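PDB 3E3Z: ATP synthase subunit s, mitochondrial, which regulates the mitochondrial ATP synthase, being necessary for its proton conduction and aiding ATP synthesis by blocking a proton leak. Local coordinates for residues A8-V13 with L32-M37; S71-I76 with H96-G101; G22-A27 with P57-K62; D79-L84 with S107-L112. The protein carries 1 engineered substitution. All blocks are in the same frame, centred on the assembly; numbering follows the deposited sequence.

Contact 1. Residues A8-V13 with L32-M37; sequences AVFNKV and LRCGAM. With MG (magnesium ion), chain B; PA0 (Phenylarsine oxide), chain D.
The guanidinium of R33 grips one backbone oxygen with two nitrogens: NE lies 2.8 Å and NH2 2.9 Å from F10 O, which sits in the guanidinium plane as the group comes in side-on. NE is tilted 20° from the carbonyl plane of F10, whereas NH2 stands 51° above it and so does not lie on a lone pair. The R33 side chain leaves its backbone with CG between N and the carbonyl carbon (chi1 78°), then runs extended to NE, which carries the charged head across to the last turn of helix 2-11. A leucine here would probably leave F10 O without either donor and the end of that helix less firmly tied. The F10 ring turns its edge to R33 O, with CE1 3.2 Å from that oxygen; over one face lies C2 of phenylarsine oxide, 3.6 Å above the plane and offset toward the rim. Beside it, C34 SG packs 3.9 Å from F10 CB. Just beyond, G35 ends helix 23-33 as the C-prime residue of a Schellman motif, and G35 O binds magnesium at 2.2 Å, together with three waters and T69 O. The contact thus joins the C-terminal ends of helices 2-11 and 23-33 in the N-terminal domain, leading into strand 37-40, while the backbone of C34 bonds to C72 in the loop that follows strand 63-69.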
loop_
_atom_site.group_PDB
_atom_site.type_symbol
_atom_site.label_atom_id
_atom_site.label_comp_id
_atom_site.label_asym_id
_atom_site.label_seq_id
_atom_site.Cartn_x
_atom_site.Cartn_y
_atom_site.Cartn_z
ATOM N N ALA A 8 -10.986 1.468 -13.182
ATOM C CA ALA A 8 -9.748 1.817 -13.822
ATOM C C ALA A 8 -9.483 3.316 -13.726
ATOM O O ALA A 8 -8.361 3.767 -13.470
ATOM C CB ALA A 8 -9.717 1.329 -15.295
ATOM N N VAL A 9 -10.520 4.103 -13.926
ATOM C CA VAL A 9 -10.356 5.538 -13.912
ATOM C C VAL A 9 -10.182 6.087 -12.478
ATOM O O VAL A 9 -9.542 7.106 -12.262
ATOM C CB VAL A 9 -11.485 6.239 -14.718
ATOM C CG1 VAL A 9 -12.743 6.462 -13.904
ATOM C CG2 VAL A 9 -10.937 7.469 -15.240
ATOM N N PHE A 10 -10.721 5.361 -11.506
ATOM C CA PHE A 10 -10.485 5.674 -10.079
ATOM C C PHE A 10 -9.001 5.524 -9.759
ATOM O O PHE A 10 -8.467 6.253 -8.923
ATOM C CB PHE A 10 -11.368 4.842 -9.141
ATOM C CG PHE A 10 -12.644 5.540 -8.733
ATOM C CD1 PHE A 10 -12.899 5.874 -7.414
ATOM C CD2 PHE A 10 -13.593 5.884 -9.675
ATOM C CE1 PHE A 10 -14.053 6.511 -7.041
ATOM C CE2 PHE A 10 -14.737 6.541 -9.301
ATOM C CZ PHE A 10 -14.976 6.846 -7.984
ATOM N N ASN A 11 -8.357 4.605 -10.470
ATOM C CA ASN A 11 -6.975 4.211 -10.175
ATOM C C ASN A 11 -5.955 4.929 -11.032
ATOM O O ASN A 11 -4.800 5.117 -10.646
ATOM C CB ASN A 11 -6.800 2.685 -10.254
ATOM C CG ASN A 11 -7.264 2.007 -9.017
ATOM O OD1 ASN A 11 -8.379 1.423 -8.968
ATOM N ND2 ASN A 11 -6.459 2.124 -7.974
ATOM N N LYS A 12 -6.347 5.318 -12.241
ATOM C CA LYS A 12 -5.366 5.850 -13.204
ATOM C C LYS A 12 -4.671 7.116 -12.719
ATOM O O LYS A 12 -5.314 7.998 -12.182
ATOM C CB LYS A 12 -6.063 6.163 -14.547
ATOM C CG LYS A 12 -5.120 6.511 -15.661
ATOM C CD LYS A 12 -5.890 6.791 -16.945
ATOM C CE LYS A 12 -4.987 7.328 -18.015
ATOM N NZ LYS A 12 -3.916 6.362 -18.296
ATOM N N VAL A 13 -3.360 7.162 -12.894
ATOM C CA VAL A 13 -2.551 8.340 -12.510
ATOM C C VAL A 13 -2.772 9.472 -13.481
ATOM O O VAL A 13 -2.744 9.266 -14.692
ATOM C CB VAL A 13 -1.059 8.003 -12.458
ATOM C CG1 VAL A 13 -0.230 9.238 -12.143
ATOM C CG2 VAL A 13 -0.789 6.913 -11.399
ATOM N N LEU A 32 -7.939 8.319 -1.021
ATOM C CA LEU A 32 -9.207 8.646 -0.433
ATOM C C LEU A 32 -10.367 8.398 -1.444
ATOM O O LEU A 32 -11.432 7.919 -1.068
ATOM C CB LEU A 32 -9.229 10.092 0.107
ATOM C CG LEU A 32 -8.799 10.143 1.581
ATOM C CD1 LEU A 32 -7.297 9.709 1.810
ATOM C CD2 LEU A 32 -9.070 11.544 2.140
ATOM N N ARG A 33 -10.158 8.727 -2.712
ATOM C CA ARG A 33 -11.268 8.547 -3.669
ATOM C C ARG A 33 -11.569 7.058 -3.841
ATOM O O ARG A 33 -12.699 6.674 -4.118
ATOM C CB ARG A 33 -11.027 9.254 -4.993
ATOM C CG ARG A 33 -10.099 8.571 -5.954
ATOM C CD ARG A 33 -9.482 9.536 -6.913
ATOM N NE ARG A 33 -8.652 8.886 -7.909
ATOM C CZ ARG A 33 -7.609 9.427 -8.507
ATOM N NH1 ARG A 33 -7.276 10.723 -8.317
ATOM N NH2 ARG A 33 -6.914 8.711 -9.353
ATOM N N CYS A 34 -10.571 6.221 -3.568
ATOM C CA CYS A 34 -10.716 4.747 -3.647
ATOM C C CYS A 34 -11.044 4.042 -2.316
ATOM O O CYS A 34 -10.966 2.811 -2.168
ATOM C CB CYS A 34 -9.431 4.151 -4.202
ATOM S SG CYS A 34 -9.074 4.534 -5.960
ATOM N N GLY A 35 -11.429 4.828 -1.344
ATOM C CA GLY A 35 -11.915 4.303 -0.074
ATOM C C GLY A 35 -10.853 3.933 0.940
ATOM O O GLY A 35 -11.084 3.148 1.822
ATOM N N ALA A 36 -9.684 4.497 0.768
ATOM C CA ALA A 36 -8.585 4.336 1.715
ATOM C C ALA A 36 -8.409 5.620 2.559
ATOM O O ALA A 36 -9.058 6.652 2.333
ATOM C CB ALA A 36 -7.249 3.976 0.978
ATOM N N MET A 37 -7.511 5.522 3.516
ATOM C CA MET A 37 -7.147 6.662 4.399
ATOM C C MET A 37 -5.635 6.799 4.456
ATOM O O MET A 37 -4.905 5.825 4.302
ATOM C CB MET A 37 -7.678 6.445 5.810
ATOM C CG MET A 37 -9.156 6.076 5.861
ATOM S SD MET A 37 -9.701 5.806 7.560
ATOM C CE MET A 37 -11.447 5.486 7.302
HETATM MG MG MG B . -11.936 2.433 3.704
HETATM AS AS7 PA0 D . -14.061 2.707 -5.476
HETATM C C1 PA0 D . -14.550 2.004 -6.548
HETATM C C2 PA0 D . -14.525 2.539 -7.830
HETATM C C3 PA0 D . -15.012 1.810 -8.903
HETATM C C4 PA0 D . -15.534 0.532 -8.723
HETATM C C5 PA0 D . -15.573 -0.017 -7.444
HETATM C C6 PA0 D . -15.086 0.722 -6.370
HETATM O O HOH W 1 -13.998 1.917 2.504
HETATM O O HOH W 2 -12.897 1.625 5.758
HETATM O O HOH W 3 -12.787 4.661 4.158
#

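Contact 2. Residues S71-I76 with H96-G101; sequences SCIMSI and HYIEDG. With PA0 (Phenylarsine oxide), chain D.
The Y97 ring turns an edge to the backbone of C72, whose CA lies near the ring plane, 3.7 Å from Y97 CD2. M74 SD comes in 5.2 Å from the ring centroid and 43° off the normal, an oblique Met-aromatic contact. C5 of phenylarsine oxide is also oblique to the ring, 3.8 Å from Y97 OH; the arsenic lies against C72 SG, modelled too close for that spacing to be trusted. The M74 chain bends at its last torsion (chi3 -41°), bringing CE to 3.4 Å from Y97 O while its CB packs on Y97 CB. An alanine in place of Y97 would probably open a gap beside C72 and leave the M74 sulfur without its aromatic partner. Further along, I98 CG1 lies 3.6 Å from I73 O. These loops belong to successive leucine-rich repeats, and water joins their backbones: one molecule donates to S71 O and I73 O and accepts from Y97 N at 2.9 Å, and a second donates to S71 O and accepts from H96 N. With no direct hydrogen bond across, the chemistry implies a joint of apolar and sulfur contacts in which S71 O, I73 O, H96 N and Y97 N are linked through two waters.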
loop_
_atom_site.group_PDB
_atom_site.type_symbol
_atom_site.label_atom_id
_atom_site.label_comp_id
_atom_site.label_asym_id
_atom_site.label_seq_id
_atom_site.Cartn_x
_atom_site.Cartn_y
_atom_site.Cartn_z
ATOM N N SER A 71 -11.279 -0.997 0.123
ATOM C CA SER A 71 -10.819 -0.048 -0.877
ATOM C C SER A 71 -10.714 -0.685 -2.264
ATOM O O SER A 71 -10.487 -1.884 -2.398
ATOM C CB SER A 71 -9.436 0.468 -0.468
ATOM O OG SER A 71 -8.833 1.274 -1.435
ATOM N N CYS A 72 -10.910 0.141 -3.279
ATOM C CA CYS A 72 -10.820 -0.315 -4.686
ATOM C C CYS A 72 -9.507 -0.060 -5.371
ATOM O O CYS A 72 -9.407 -0.166 -6.593
ATOM C CB CYS A 72 -11.941 0.267 -5.550
ATOM S SG CYS A 72 -11.881 2.002 -5.761
ATOM N N ILE A 73 -8.467 0.204 -4.592
ATOM C CA ILE A 73 -7.136 0.368 -5.175
ATOM C C ILE A 73 -6.672 -0.915 -5.856
ATOM O O ILE A 73 -6.923 -2.040 -5.403
ATOM C CB ILE A 73 -6.076 0.918 -4.182
ATOM C CG1 ILE A 73 -5.874 -0.013 -2.991
ATOM C CG2 ILE A 73 -6.447 2.331 -3.710
ATOM C CD1 ILE A 73 -4.777 0.449 -2.042
ATOM N N MET A 74 -5.992 -0.733 -6.988
ATOM C CA MET A 74 -5.389 -1.873 -7.645
ATOM C C MET A 74 -4.390 -1.460 -8.711
ATOM O O MET A 74 -4.465 -0.373 -9.253
ATOM C CB MET A 74 -6.491 -2.731 -8.269
ATOM C CG MET A 74 -7.147 -2.099 -9.424
ATOM S SD MET A 74 -8.309 -3.170 -10.326
ATOM C CE MET A 74 -7.529 -4.687 -10.383
ATOM N N SER A 75 -3.472 -2.385 -8.960
ATOM C CA SER A 75 -2.528 -2.388 -10.100
ATOM C C SER A 75 -1.938 -1.025 -10.381
ATOM O O SER A 75 -1.179 -0.507 -9.574
ATOM C CB SER A 75 -3.128 -3.022 -11.368
ATOM O OG SER A 75 -4.219 -2.292 -11.917
ATOM N N ILE A 76 -2.221 -0.467 -11.550
ATOM C CA ILE A 76 -1.526 0.775 -11.935
ATOM C C ILE A 76 -1.871 2.001 -11.082
ATOM O O ILE A 76 -1.167 3.011 -11.138
ATOM C CB ILE A 76 -1.615 1.091 -13.443
ATOM C CG1 ILE A 76 -3.047 1.216 -13.901
ATOM C CG2 ILE A 76 -0.870 -0.017 -14.215
ATOM C CD1 ILE A 76 -3.170 1.942 -15.284
ATOM N N HIS A 96 -10.306 -6.080 -2.383
ATOM C CA HIS A 96 -10.744 -7.242 -3.146
ATOM C C HIS A 96 -10.168 -7.256 -4.534
ATOM O O HIS A 96 -10.177 -8.293 -5.189
ATOM C CB HIS A 96 -12.268 -7.303 -3.162
ATOM C CG HIS A 96 -12.848 -7.427 -1.785
ATOM N ND1 HIS A 96 -12.387 -8.360 -0.880
ATOM C CD2 HIS A 96 -13.768 -6.688 -1.132
ATOM C CE1 HIS A 96 -13.029 -8.207 0.265
ATOM N NE2 HIS A 96 -13.880 -7.209 0.134
ATOM N N TYR A 97 -9.626 -6.124 -4.955
ATOM C CA TYR A 97 -9.033 -6.017 -6.304
ATOM C C TYR A 97 -7.530 -6.172 -6.366
ATOM O O TYR A 97 -6.977 -6.357 -7.446
ATOM C CB TYR A 97 -9.435 -4.706 -6.982
ATOM C CG TYR A 97 -10.915 -4.494 -7.090
ATOM C CD1 TYR A 97 -11.708 -5.320 -7.875
ATOM C CD2 TYR A 97 -11.515 -3.440 -6.446
ATOM C CE1 TYR A 97 -13.082 -5.094 -7.982
ATOM C CE2 TYR A 97 -12.876 -3.217 -6.539
ATOM C CZ TYR A 97 -13.642 -4.027 -7.315
ATOM O OH TYR A 97 -15.002 -3.756 -7.397
ATOM N N ILE A 98 -6.865 -6.178 -5.208
ATOM C CA ILE A 98 -5.383 -6.326 -5.126
ATOM C C ILE A 98 -5.005 -7.740 -5.511
ATOM O O ILE A 98 -5.720 -8.675 -5.210
ATOM C CB ILE A 98 -4.891 -5.951 -3.712
ATOM C CG1 ILE A 98 -4.967 -4.432 -3.588
ATOM C CG2 ILE A 98 -3.502 -6.438 -3.367
ATOM C CD1 ILE A 98 -3.669 -3.791 -3.344
ATOM N N GLU A 99 -3.906 -7.829 -6.242
ATOM C CA GLU A 99 -3.329 -9.111 -6.670
ATOM C C GLU A 99 -1.837 -9.159 -6.390
ATOM O O GLU A 99 -1.208 -8.191 -5.959
ATOM C CB GLU A 99 -3.562 -9.334 -8.183
ATOM C CG GLU A 99 -5.040 -9.326 -8.603
ATOM C CD GLU A 99 -5.240 -9.438 -10.094
ATOM O OE1 GLU A 99 -4.234 -9.662 -10.814
ATOM O OE2 GLU A 99 -6.408 -9.301 -10.560
ATOM N N ASP A 100 -1.268 -10.324 -6.636
ATOM C CA ASP A 100 0.177 -10.463 -6.545
ATOM C C ASP A 100 0.892 -9.390 -7.352
ATOM O O ASP A 100 1.929 -8.854 -6.936
ATOM C CB ASP A 100 0.632 -11.843 -7.011
ATOM C CG ASP A 100 0.300 -12.918 -6.059
ATOM O OD1 ASP A 100 -0.012 -12.620 -4.870
ATOM O OD2 ASP A 100 0.322 -14.116 -6.503
ATOM N N GLY A 101 0.355 -9.048 -8.522
ATOM C CA GLY A 101 1.023 -8.065 -9.390
ATOM C C GLY A 101 1.077 -6.674 -8.736
ATOM O O GLY A 101 2.011 -5.913 -8.918
HETATM AS AS7 PA0 D . -14.061 2.707 -5.476
HETATM C C1 PA0 D . -14.550 2.004 -6.548
HETATM C C2 PA0 D . -14.525 2.539 -7.830
HETATM C C3 PA0 D . -15.012 1.810 -8.903
HETATM C C4 PA0 D . -15.534 0.532 -8.723
HETATM C C5 PA0 D . -15.573 -0.017 -7.444
HETATM C C6 PA0 D . -15.086 0.722 -6.370
HETATM O O HOH W 4 -8.749 -3.526 -3.878
HETATM O O HOH W 5 -12.349 -3.924 -1.915
#

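Contact 3. Residues G22-A27 with P57-K62; sequences GPDRAA and PLDKYK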
loop_
_atom_site.group_PDB
_atom_site.type_symbol
_atom_site.label_atom_id
_atom_site.label_comp_id
_atom_site.label_asym_id
_atom_site.label_seq_id
_atom_site.Cartn_x
_atom_site.Cartn_y
_atom_site.Cartn_z
ATOM N N GLY A 22 2.054 17.889 -6.407
ATOM C CA GLY A 22 3.066 17.015 -5.849
ATOM C C GLY A 22 2.559 15.597 -5.611
ATOM O O GLY A 22 1.351 15.369 -5.536
ATOM N N PRO A 23 3.480 14.645 -5.481
ATOM C CA PRO A 23 3.123 13.240 -5.343
ATOM C C PRO A 23 2.272 12.932 -4.110
ATOM O O PRO A 23 1.302 12.170 -4.188
ATOM C CB PRO A 23 4.472 12.554 -5.239
ATOM C CG PRO A 23 5.389 13.437 -5.966
ATOM C CD PRO A 23 4.922 14.823 -5.714
ATOM N N ASP A 24 2.589 13.535 -2.969
ATOM C CA ASP A 24 1.870 13.144 -1.726
ATOM C C ASP A 24 0.415 13.543 -1.790
ATOM O O ASP A 24 -0.464 12.805 -1.396
ATOM C CB ASP A 24 2.536 13.702 -0.465
ATOM C CG ASP A 24 3.823 13.006 -0.141
ATOM O OD1 ASP A 24 3.819 12.096 0.718
ATOM O OD2 ASP A 24 4.841 13.390 -0.747
ATOM N N ARG A 25 0.159 14.750 -2.280
ATOM C CA ARG A 25 -1.206 15.184 -2.450
ATOM C C ARG A 25 -1.941 14.369 -3.513
ATOM O O ARG A 25 -3.077 13.953 -3.311
ATOM C CB ARG A 25 -1.260 16.668 -2.779
ATOM C CG ARG A 25 -2.605 17.162 -3.076
ATOM C CD ARG A 25 -3.567 16.842 -1.991
ATOM N NE ARG A 25 -4.814 17.582 -2.152
ATOM C CZ ARG A 25 -5.392 18.246 -1.169
ATOM N NH1 ARG A 25 -4.824 18.239 0.028
ATOM N NH2 ARG A 25 -6.531 18.907 -1.379
ATOM N N ALA A 26 -1.300 14.155 -4.651
ATOM C CA ALA A 26 -1.954 13.366 -5.718
ATOM C C ALA A 26 -2.279 11.971 -5.224
ATOM O O ALA A 26 -3.361 11.441 -5.491
ATOM C CB ALA A 26 -1.095 13.315 -7.011
ATOM N N ALA A 27 -1.338 11.371 -4.503
ATOM C CA ALA A 27 -1.550 10.026 -3.950
ATOM C C ALA A 27 -2.612 10.044 -2.849
ATOM O O ALA A 27 -3.381 9.099 -2.709
ATOM C CB ALA A 27 -0.212 9.424 -3.402
ATOM N N PRO A 57 -0.129 24.412 2.474
ATOM C CA PRO A 57 1.065 24.738 1.717
ATOM C C PRO A 57 1.381 23.634 0.718
ATOM O O PRO A 57 1.230 22.440 1.018
ATOM C CB PRO A 57 2.166 24.833 2.792
ATOM C CG PRO A 57 1.447 24.840 4.115
ATOM C CD PRO A 57 0.175 24.101 3.881
ATOM N N LEU A 58 1.806 24.081 -0.462
ATOM C CA LEU A 58 2.173 23.191 -1.583
ATOM C C LEU A 58 3.202 22.131 -1.186
ATOM O O LEU A 58 4.358 22.432 -0.880
ATOM C CB LEU A 58 2.647 23.986 -2.810
ATOM C CG LEU A 58 1.564 24.005 -3.901
ATOM C CD1 LEU A 58 1.651 25.248 -4.809
ATOM C CD2 LEU A 58 1.644 22.723 -4.730
ATOM N N ASP A 59 2.735 20.891 -1.183
ATOM C CA ASP A 59 3.582 19.718 -0.993
ATOM C C ASP A 59 4.193 19.656 0.393
ATOM O O ASP A 59 5.240 19.034 0.583
ATOM C CB ASP A 59 4.700 19.702 -2.048
ATOM C CG ASP A 59 5.240 18.289 -2.327
ATOM O OD1 ASP A 59 4.513 17.296 -2.101
ATOM O OD2 ASP A 59 6.397 18.175 -2.792
ATOM N N LYS A 60 3.542 20.284 1.369
ATOM C CA LYS A 60 4.068 20.266 2.749
ATOM C C LYS A 60 3.785 18.942 3.476
ATOM O O LYS A 60 4.622 18.399 4.188
ATOM C CB LYS A 60 3.450 21.383 3.583
ATOM C CG LYS A 60 3.781 21.243 5.069
ATOM C CD LYS A 60 2.583 21.547 5.979
ATOM C CE LYS A 60 2.978 21.788 7.422
ATOM N NZ LYS A 60 3.990 22.864 7.561
ATOM N N TYR A 61 2.581 18.444 3.274
ATOM C CA TYR A 61 2.109 17.215 3.948
ATOM C C TYR A 61 2.615 15.967 3.242
ATOM O O TYR A 61 2.455 15.804 2.038
ATOM C CB TYR A 61 0.595 17.214 4.035
ATOM C CG TYR A 61 0.128 18.342 4.926
ATOM C CD1 TYR A 61 0.425 18.318 6.275
ATOM C CD2 TYR A 61 -0.540 19.440 4.404
ATOM C CE1 TYR A 61 0.025 19.341 7.116
ATOM C CE2 TYR A 61 -0.953 20.484 5.241
ATOM C CZ TYR A 61 -0.651 20.418 6.589
ATOM O OH TYR A 61 -1.026 21.444 7.446
ATOM N N LYS A 62 3.250 15.105 4.038
ATOM C CA LYS A 62 3.903 13.885 3.557
ATOM C C LYS A 62 3.276 12.656 4.190
ATOM O O LYS A 62 3.182 12.540 5.410
ATOM C CB LYS A 62 5.403 13.888 3.880
ATOM C CG LYS A 62 6.139 15.155 3.458
ATOM C CD LYS A 62 6.063 15.478 1.975
ATOM C CE LYS A 62 6.909 16.730 1.659
ATOM N NZ LYS A 62 6.856 17.089 0.227
HETATM O O HOH W 6 2.142 16.855 -2.381
#
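The N-terminal end of helix 23-33, with G22 at the N-cap position, meets the loop that leads into strand 63-69. D24, in the first turn, does most of the touching: its CB lies 3.3 Å from Y61 O, and its side chain crosses that of K62 at about a right angle, with OD1 3.4 Å from K62 CA and OD2 3.6 Å from K62 CD. OD1 also accepts a hydrogen bond from I63 N, which fixes the carboxylate against the incoming strand. The loop belongs to the first leucine-rich repeat, the helix to the N-terminal domain packed ahead of it. Within the loop, P57-K60 forms a type II beta turn with D59, at positive phi, in its third position. K62 folds back over this turn by a bend at its second torsion (chi2 -59°), and its NZ bonds to D59 O at 2.6 Å and makes a salt bridge with D59 OD2 at 3.2 Å. D59 CG stands anti to N (chi1 -155°), which places OD1 beside the helix end, 4.0 Å from G22 CA. A beta carbon on G22 would collide with that oxygen. The two carboxylates come close, D24 OD2 being 4.1 Å from D59 OD1, their planes 46° apart; the nearby lysine amine and helix N-terminus would be expected to offset the repulsion. A water accepts from R25 N, a backbone donor in the first helical turn; its link to D59 OD1 is modelled implausibly short and remains doubtful.

Contact 4. Residues D79-L84 with S107-L112; sequences DHMEGL and SQLENL
Segment 79-84 begins in a 3-10 segment, makes a type I beta turn from M81 to L84 and runs beside the start of helix 110-115, where L109 holds the N-cap position; E82 and L109 are 6.3 Å apart at CA. This is stacking of consecutive leucine-rich repeats, the second repeat packed on the third. N111 plugs its amide into the turn: ND2 donates to M81 O and to L84 O, each at 2.8 Å, the second bond the straighter (162° against 135°). Both oxygens lie near the amide plane, so the pair of bonds fixes the rotation of the group. CG sits between N and the carbonyl carbon (chi1 46°), placing the amide against the turn, where M81 O already accepts the turn's own bond from L84 N. Water adds a further partner to L84 O. Apolar groups fill in alongside: L109 CD1 presses on M81 CB at 3.5 Å, tighter than usual, while L109 CD2 touches E82 CG. M81 bends at its second and third torsions and meets L112 at about a right angle, its CE 3.8 Å from both L112 CD1 and L112 CD2.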
loop_
_atom_site.group_PDB
_atom_site.type_symbol
_atom_site.label_atom_id
_atom_site.label_comp_id
_atom_site.label_asym_id
_atom_site.label_seq_id
_atom_site.Cartn_x
_atom_site.Cartn_y
_atom_site.Cartn_z
ATOM N N ASP A 79 1.077 3.271 -9.055
ATOM C CA ASP A 79 2.044 4.167 -9.685
ATOM C C ASP A 79 2.011 5.555 -9.032
ATOM O O ASP A 79 2.958 6.350 -9.143
ATOM C CB ASP A 79 1.828 4.252 -11.201
ATOM C CG ASP A 79 2.331 3.004 -11.941
ATOM O OD1 ASP A 79 3.041 2.154 -11.350
ATOM O OD2 ASP A 79 2.028 2.894 -13.138
ATOM N N HIS A 80 0.942 5.816 -8.309
ATOM C CA HIS A 80 0.833 7.081 -7.545
ATOM C C HIS A 80 1.882 7.092 -6.431
ATOM O O HIS A 80 2.228 8.153 -5.898
ATOM C CB HIS A 80 -0.538 7.250 -6.877
ATOM C CG HIS A 80 -1.616 7.703 -7.799
ATOM N ND1 HIS A 80 -2.489 6.823 -8.405
ATOM C CD2 HIS A 80 -1.980 8.944 -8.197
ATOM C CE1 HIS A 80 -3.362 7.519 -9.117
ATOM N NE2 HIS A 80 -3.070 8.802 -9.017
ATOM N N MET A 81 2.349 5.897 -6.080
ATOM C CA MET A 81 3.301 5.757 -4.957
ATOM C C MET A 81 4.719 6.097 -5.351
ATOM O O MET A 81 5.614 6.163 -4.497
ATOM C CB MET A 81 3.329 4.327 -4.396
ATOM C CG MET A 81 2.014 3.714 -4.138
ATOM S SD MET A 81 1.341 4.054 -2.549
ATOM C CE MET A 81 2.671 3.703 -1.323
ATOM N N GLU A 82 4.944 6.270 -6.645
ATOM C CA GLU A 82 6.309 6.362 -7.123
ATOM C C GLU A 82 7.126 7.475 -6.508
ATOM O O GLU A 82 8.321 7.292 -6.247
ATOM C CB GLU A 82 6.363 6.493 -8.654
ATOM C CG GLU A 82 7.732 6.194 -9.205
ATOM C CD GLU A 82 8.611 7.422 -9.276
ATOM O OE1 GLU A 82 8.052 8.554 -9.331
ATOM O OE2 GLU A 82 9.856 7.255 -9.296
ATOM N N GLY A 83 6.497 8.619 -6.293
ATOM C CA GLY A 83 7.229 9.798 -5.840
ATOM C C GLY A 83 7.203 10.035 -4.333
ATOM O O GLY A 83 7.697 11.048 -3.828
ATOM N N LEU A 84 6.631 9.094 -3.611
ATOM C CA LEU A 84 6.498 9.238 -2.150
ATOM C C LEU A 84 7.765 8.783 -1.447
ATOM O O LEU A 84 8.241 7.661 -1.656
ATOM C CB LEU A 84 5.319 8.411 -1.647
ATOM C CG LEU A 84 3.976 8.639 -2.325
ATOM C CD1 LEU A 84 2.886 7.748 -1.690
ATOM C CD2 LEU A 84 3.592 10.085 -2.244
ATOM N N SER A 107 6.628 -3.514 -4.459
ATOM C CA SER A 107 7.894 -4.004 -3.912
ATOM C C SER A 107 9.094 -3.440 -4.677
ATOM O O SER A 107 10.213 -3.410 -4.148
ATOM C CB SER A 107 7.959 -5.548 -3.917
ATOM O OG SER A 107 8.216 -6.062 -5.234
ATOM N N GLN A 108 8.830 -3.032 -5.927
ATOM C CA GLN A 108 9.867 -2.552 -6.854
ATOM C C GLN A 108 10.081 -1.061 -6.828
ATOM O O GLN A 108 10.899 -0.525 -7.582
ATOM C CB GLN A 108 9.537 -2.969 -8.286
ATOM C CG GLN A 108 9.687 -4.466 -8.463
ATOM C CD GLN A 108 11.100 -4.922 -8.396
ATOM O OE1 GLN A 108 11.397 -5.936 -7.774
ATOM N NE2 GLN A 108 11.992 -4.199 -9.054
ATOM N N LEU A 109 9.316 -0.375 -5.988
ATOM C CA LEU A 109 9.474 1.076 -5.875
ATOM C C LEU A 109 10.597 1.341 -4.868
ATOM O O LEU A 109 10.452 1.040 -3.670
ATOM C CB LEU A 109 8.179 1.756 -5.481
ATOM C CG LEU A 109 7.008 1.706 -6.483
ATOM C CD1 LEU A 109 5.712 2.263 -5.881
ATOM C CD2 LEU A 109 7.372 2.525 -7.697
ATOM N N GLU A 110 11.720 1.862 -5.373
ATOM C CA GLU A 110 12.917 2.024 -4.553
ATOM C C GLU A 110 12.643 2.954 -3.397
ATOM O O GLU A 110 13.199 2.826 -2.340
ATOM C CB GLU A 110 14.104 2.558 -5.357
ATOM C CG GLU A 110 14.691 1.474 -6.225
ATOM C CD GLU A 110 16.075 1.812 -6.795
ATOM O OE1 GLU A 110 16.306 2.982 -7.196
ATOM O OE2 GLU A 110 16.914 0.867 -6.830
ATOM N N ASN A 111 11.814 3.936 -3.669
ATOM C CA ASN A 111 11.475 4.928 -2.629
ATOM C C ASN A 111 10.768 4.278 -1.439
ATOM O O ASN A 111 10.976 4.680 -0.268
ATOM C CB ASN A 111 10.609 6.027 -3.218
ATOM C CG ASN A 111 9.484 5.470 -4.075
ATOM O OD1 ASN A 111 9.713 4.775 -5.113
ATOM N ND2 ASN A 111 8.273 5.789 -3.685
ATOM N N LEU A 112 9.961 3.253 -1.724
ATOM C CA LEU A 112 9.283 2.537 -0.657
ATOM C C LEU A 112 10.234 1.562 0.001
ATOM O O LEU A 112 10.136 1.302 1.190
ATOM C CB LEU A 112 8.055 1.783 -1.179
ATOM C CG LEU A 112 6.894 2.595 -1.707
ATOM C CD1 LEU A 112 5.717 1.596 -2.070
ATOM C CD2 LEU A 112 6.374 3.563 -0.685
HETATM O O HOH W 7 10.684 5.430 -7.553
HETATM O O HOH W 8 8.064 6.237 0.738
#

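Contact 3 lies at the surface, its centre about 17 Å from the centre of the chain, whereas contacts 1, 2 and 4 are partly buried and combine buried and exposed residues. Contacts 1 and 3 use opposite ends of helix 23-33: at its C-terminal end R33 reaches across to helix 2-11, and near its N-terminus D24 meets D59 and K62 of the loop. Contacts 2 and 4 both join the second leucine-rich repeat to the third, the first through water and sulfur, the second through direct hydrogen bonds from the N111 side-chain amide and leucine packing. Contacts 1 and 2 touch, C34 O meeting S71 OG, and share the phenylarsine oxide. L84 packs on D24, linking contacts 3 and 4, and H80 joins contact 4 to contact 1.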